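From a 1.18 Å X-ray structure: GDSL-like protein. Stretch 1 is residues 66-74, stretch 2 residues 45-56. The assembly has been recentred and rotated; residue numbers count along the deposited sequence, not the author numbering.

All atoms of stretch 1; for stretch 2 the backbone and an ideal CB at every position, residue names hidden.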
# COMPACT_ATOMS: atom_id res chain seq x y z
N VAL A 66 -17.62 -5.93 3.49
CA VAL A 66 -16.95 -7.16 3.09
C VAL A 66 -15.60 -6.77 2.53
O VAL A 66 -15.52 -5.94 1.62
CB VAL A 66 -17.79 -7.92 2.04
CG1 VAL A 66 -17.01 -9.13 1.50
CG2 VAL A 66 -19.10 -8.35 2.65
N VAL A 67 -14.53 -7.32 3.08
CA VAL A 67 -13.18 -6.87 2.75
C VAL A 67 -12.44 -8.02 2.08
O VAL A 67 -12.40 -9.13 2.62
CB VAL A 67 -12.44 -6.34 3.99
CG1 VAL A 67 -11.06 -5.82 3.58
CG2 VAL A 67 -13.24 -5.22 4.65
N GLU A 68 -11.88 -7.76 0.90
CA GLU A 68 -11.13 -8.74 0.14
C GLU A 68 -9.65 -8.40 0.18
O GLU A 68 -9.25 -7.24 -0.03
CB GLU A 68 -11.58 -8.76 -1.33
CG GLU A 68 -13.09 -8.90 -1.50
CD GLU A 68 -13.52 -8.83 -2.94
OE1 GLU A 68 -12.98 -7.97 -3.66
OE2 GLU A 68 -14.43 -9.61 -3.32
N ASN A 69 -8.81 -9.40 0.40
CA ASN A 69 -7.36 -9.23 0.52
C ASN A 69 -6.69 -9.66 -0.79
O ASN A 69 -6.63 -10.85 -1.10
CB ASN A 69 -6.85 -10.06 1.69
CG ASN A 69 -5.39 -9.80 1.99
OD1 ASN A 69 -4.54 -9.86 1.10
ND2 ASN A 69 -5.08 -9.50 3.25
N PHE A 70 -6.15 -8.69 -1.53
CA PHE A 70 -5.31 -8.94 -2.70
C PHE A 70 -3.91 -8.39 -2.44
O PHE A 70 -3.36 -7.59 -3.21
CB PHE A 70 -5.94 -8.38 -3.98
CG PHE A 70 -7.14 -9.16 -4.45
CD1 PHE A 70 -6.99 -10.23 -5.31
CD2 PHE A 70 -8.43 -8.85 -3.99
CE1 PHE A 70 -8.11 -10.96 -5.74
CE2 PHE A 70 -9.55 -9.58 -4.43
CZ PHE A 70 -9.38 -10.62 -5.32
N GLY A 71 -3.32 -8.81 -1.33
CA GLY A 71 -1.94 -8.49 -1.03
C GLY A 71 -1.03 -9.63 -1.45
O GLY A 71 -1.36 -10.81 -1.26
N ILE A 72 0.15 -9.29 -1.99
CA ILE A 72 1.18 -10.24 -2.41
C ILE A 72 2.54 -9.77 -1.88
O ILE A 72 2.97 -8.63 -2.15
CB ILE A 72 1.21 -10.43 -3.94
CG1 ILE A 72 -0.05 -11.15 -4.41
CG2 ILE A 72 2.49 -11.13 -4.42
CD1 ILE A 72 -0.16 -12.64 -3.96
N LYS A 73 3.20 -10.64 -1.12
CA LYS A 73 4.54 -10.34 -0.61
C LYS A 73 5.53 -10.07 -1.74
O LYS A 73 5.55 -10.76 -2.76
CB LYS A 73 5.05 -11.49 0.25
CG LYS A 73 4.31 -11.62 1.58
CD LYS A 73 4.89 -12.75 2.43
CE LYS A 73 4.68 -14.05 1.75
NZ LYS A 73 3.32 -14.51 1.74
N GLY A 74 6.39 -9.06 -1.54
CA GLY A 74 7.44 -8.74 -2.49
C GLY A 74 7.01 -7.86 -3.64
O GLY A 74 7.87 -7.43 -4.42
N UNK A 45 8.54 -12.44 9.14
CA UNK A 45 9.27 -13.65 8.86
C UNK A 45 8.77 -14.33 7.58
O UNK A 45 9.21 -15.45 7.27
CB UNK A 45 9.16 -14.61 10.05
N UNK A 46 7.89 -13.68 6.78
CA UNK A 46 7.17 -14.30 5.68
C UNK A 46 5.95 -15.09 6.09
O UNK A 46 5.30 -15.73 5.24
CB UNK A 46 8.12 -15.22 4.91
N UNK A 47 5.64 -15.11 7.39
CA UNK A 47 4.52 -15.82 7.94
C UNK A 47 3.40 -14.88 8.30
O UNK A 47 3.36 -13.71 7.87
CB UNK A 47 4.95 -16.63 9.17
N UNK A 48 2.47 -15.37 9.10
CA UNK A 48 1.26 -14.63 9.39
C UNK A 48 0.23 -14.90 8.32
O UNK A 48 -0.21 -16.06 8.15
CB UNK A 48 1.55 -13.13 9.50
N UNK A 49 -0.16 -13.86 7.60
CA UNK A 49 -1.08 -14.01 6.50
C UNK A 49 -2.36 -13.22 6.65
O UNK A 49 -2.51 -12.32 7.50
CB UNK A 49 -1.42 -15.49 6.32
N UNK A 50 -3.30 -13.53 5.77
CA UNK A 50 -4.51 -12.71 5.67
C UNK A 50 -5.27 -12.68 6.98
O UNK A 50 -5.90 -11.66 7.31
CB UNK A 50 -5.42 -13.23 4.56
N UNK A 51 -5.22 -13.77 7.76
CA UNK A 51 -6.00 -13.79 8.99
C UNK A 51 -5.47 -12.87 10.08
O UNK A 51 -6.23 -12.57 11.02
CB UNK A 51 -6.06 -15.22 9.53
N UNK A 52 -4.22 -12.38 9.96
CA UNK A 52 -3.72 -11.37 10.89
C UNK A 52 -3.68 -9.98 10.27
O UNK A 52 -3.41 -9.00 11.00
CB UNK A 52 -2.32 -11.75 11.38
N UNK A 53 -3.90 -9.85 8.97
CA UNK A 53 -3.76 -8.56 8.31
C UNK A 53 -4.80 -7.57 8.84
O UNK A 53 -5.84 -7.95 9.39
CB UNK A 53 -3.90 -8.72 6.79
N UNK A 54 -4.51 -6.28 8.65
CA UNK A 54 -5.51 -5.25 8.92
C UNK A 54 -6.80 -5.53 8.17
O UNK A 54 -7.89 -5.12 8.62
CB UNK A 54 -4.97 -3.87 8.54
N UNK A 55 -6.73 -6.20 7.00
CA UNK A 55 -7.95 -6.46 6.23
C UNK A 55 -8.94 -7.31 7.02
O UNK A 55 -10.16 -7.21 6.80
CB UNK A 55 -7.61 -7.15 4.91
N UNK A 56 -8.45 -8.15 7.93
CA UNK A 56 -9.33 -9.05 8.69
C UNK A 56 -10.10 -8.32 9.77
O UNK A 56 -11.10 -8.86 10.28
CB UNK A 56 -8.52 -10.18 9.32

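Residues Val66 to Gly71 of stretch 1 form a strand, so their side chains alternate; Val67 and Asn69 point toward stretch 2, Glu68 and Phe70 away. Position 45 lies out of reach of all of them, and its phi/psi of -113/9° restricts little; many residues would suit, and the deposited one is Cys45.

At position 46 phi is 81°, which favours glycine; an ideal CB would lie 4.8 Å from Lys73 CD. The residue is Gly46, and its contact is made by backbone: Lys73 CE lies 3.9 Å from Gly46 O. Position 47 points away with room for a CB, so stretch 1 gives no reason to prefer one residue; it is Gly47. Positions 48 and 49, both with positive phi (86° and 120°), would each jam a CB against the preceding carbonyl O. That calls for glycine, and they are Gly48 and Gly49.

Position 50 points toward stretch 1, its ideal CB 4.0 Å from Asn69 ND2. Beside that amide a short polar side chain such as Asn, Asp or Ser would fit. It is Asn50, chi1 in m, which lies against the Asn69 side chain.

Position 51 points away and position 52 is out of reach; stretch 1 discriminates at neither. They are Asp51 and Ile52. The backbone turns here, with Ile52 N donating to Gly49 O at 3.0 Å.

Position 53 has phi/psi of -65/159° just before a turn leading into a helix, and its ideal CB is 3.8 Å from Asn69 ND2. Ser, Thr, Asp or Asn could cap such a turn. Ser53 does so: its OG accepts from the backbone N of residue 55 at 3.2 Å, with an angle of 171°.

Position 54 points sideways with nothing of stretch 1 within 5.5 Å of its CB, so a large side chain is possible but not predicted. It is Trp54, with chi1 in p.

Position 55 is the most informative. Its ideal CB lies 3.9 Å from Val67 CG1 and 3.8 Å from Asn69 ND2, placing an apolar surface and an amide donor within reach of one small side chain. Thr suits both; Ser, Val or Ala would satisfy part of the setting. Thr55 is found, chi1 in p: Asn69 ND2 donates to Thr55 OG1 at 2.9 Å and 151°, while Val67 CG1 packs 3.9 Å from Thr55 CB. Asn69 OD1 meanwhile accepts from Gly71 N at 2.9 Å.

Position 56 points away, so stretch 1 sets no preference. It is Ser56, whose OG donates to Ser53 O at 2.8 Å.

Stretch 2 45-56: CGGGGNDISWTS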
# COMPACT_ATOMS: atom_id res chain seq x y z
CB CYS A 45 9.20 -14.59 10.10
SG CYS A 45 9.60 -13.92 11.82
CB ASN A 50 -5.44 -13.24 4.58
CG ASN A 50 -4.88 -13.07 3.15
OD1 ASN A 50 -3.74 -12.59 2.89
ND2 ASN A 50 -5.69 -13.44 2.22
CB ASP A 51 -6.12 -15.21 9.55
CG ASP A 51 -7.02 -16.09 8.70
OD1 ASP A 51 -7.70 -15.56 7.78
OD2 ASP A 51 -7.04 -17.31 8.96
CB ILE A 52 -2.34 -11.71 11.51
CG1 ILE A 52 -1.20 -11.57 10.49
CG2 ILE A 52 -2.37 -13.10 12.15
CD1 ILE A 52 0.17 -11.49 11.14
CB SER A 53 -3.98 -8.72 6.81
OG SER A 53 -3.94 -7.45 6.18
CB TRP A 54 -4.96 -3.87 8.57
CG TRP A 54 -4.49 -3.69 7.16
CD1 TRP A 54 -3.20 -3.91 6.70
CD2 TRP A 54 -5.25 -3.24 6.03
NE1 TRP A 54 -3.13 -3.61 5.36
CE2 TRP A 54 -4.37 -3.20 4.92
CE3 TRP A 54 -6.59 -2.85 5.85
CZ2 TRP A 54 -4.78 -2.76 3.66
CZ3 TRP A 54 -6.99 -2.40 4.59
CH2 TRP A 54 -6.10 -2.38 3.52
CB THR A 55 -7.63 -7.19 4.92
OG1 THR A 55 -6.97 -8.44 5.16
CG2 THR A 55 -6.73 -6.32 4.03
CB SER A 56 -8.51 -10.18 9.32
OG SER A 56 -7.71 -9.71 10.39
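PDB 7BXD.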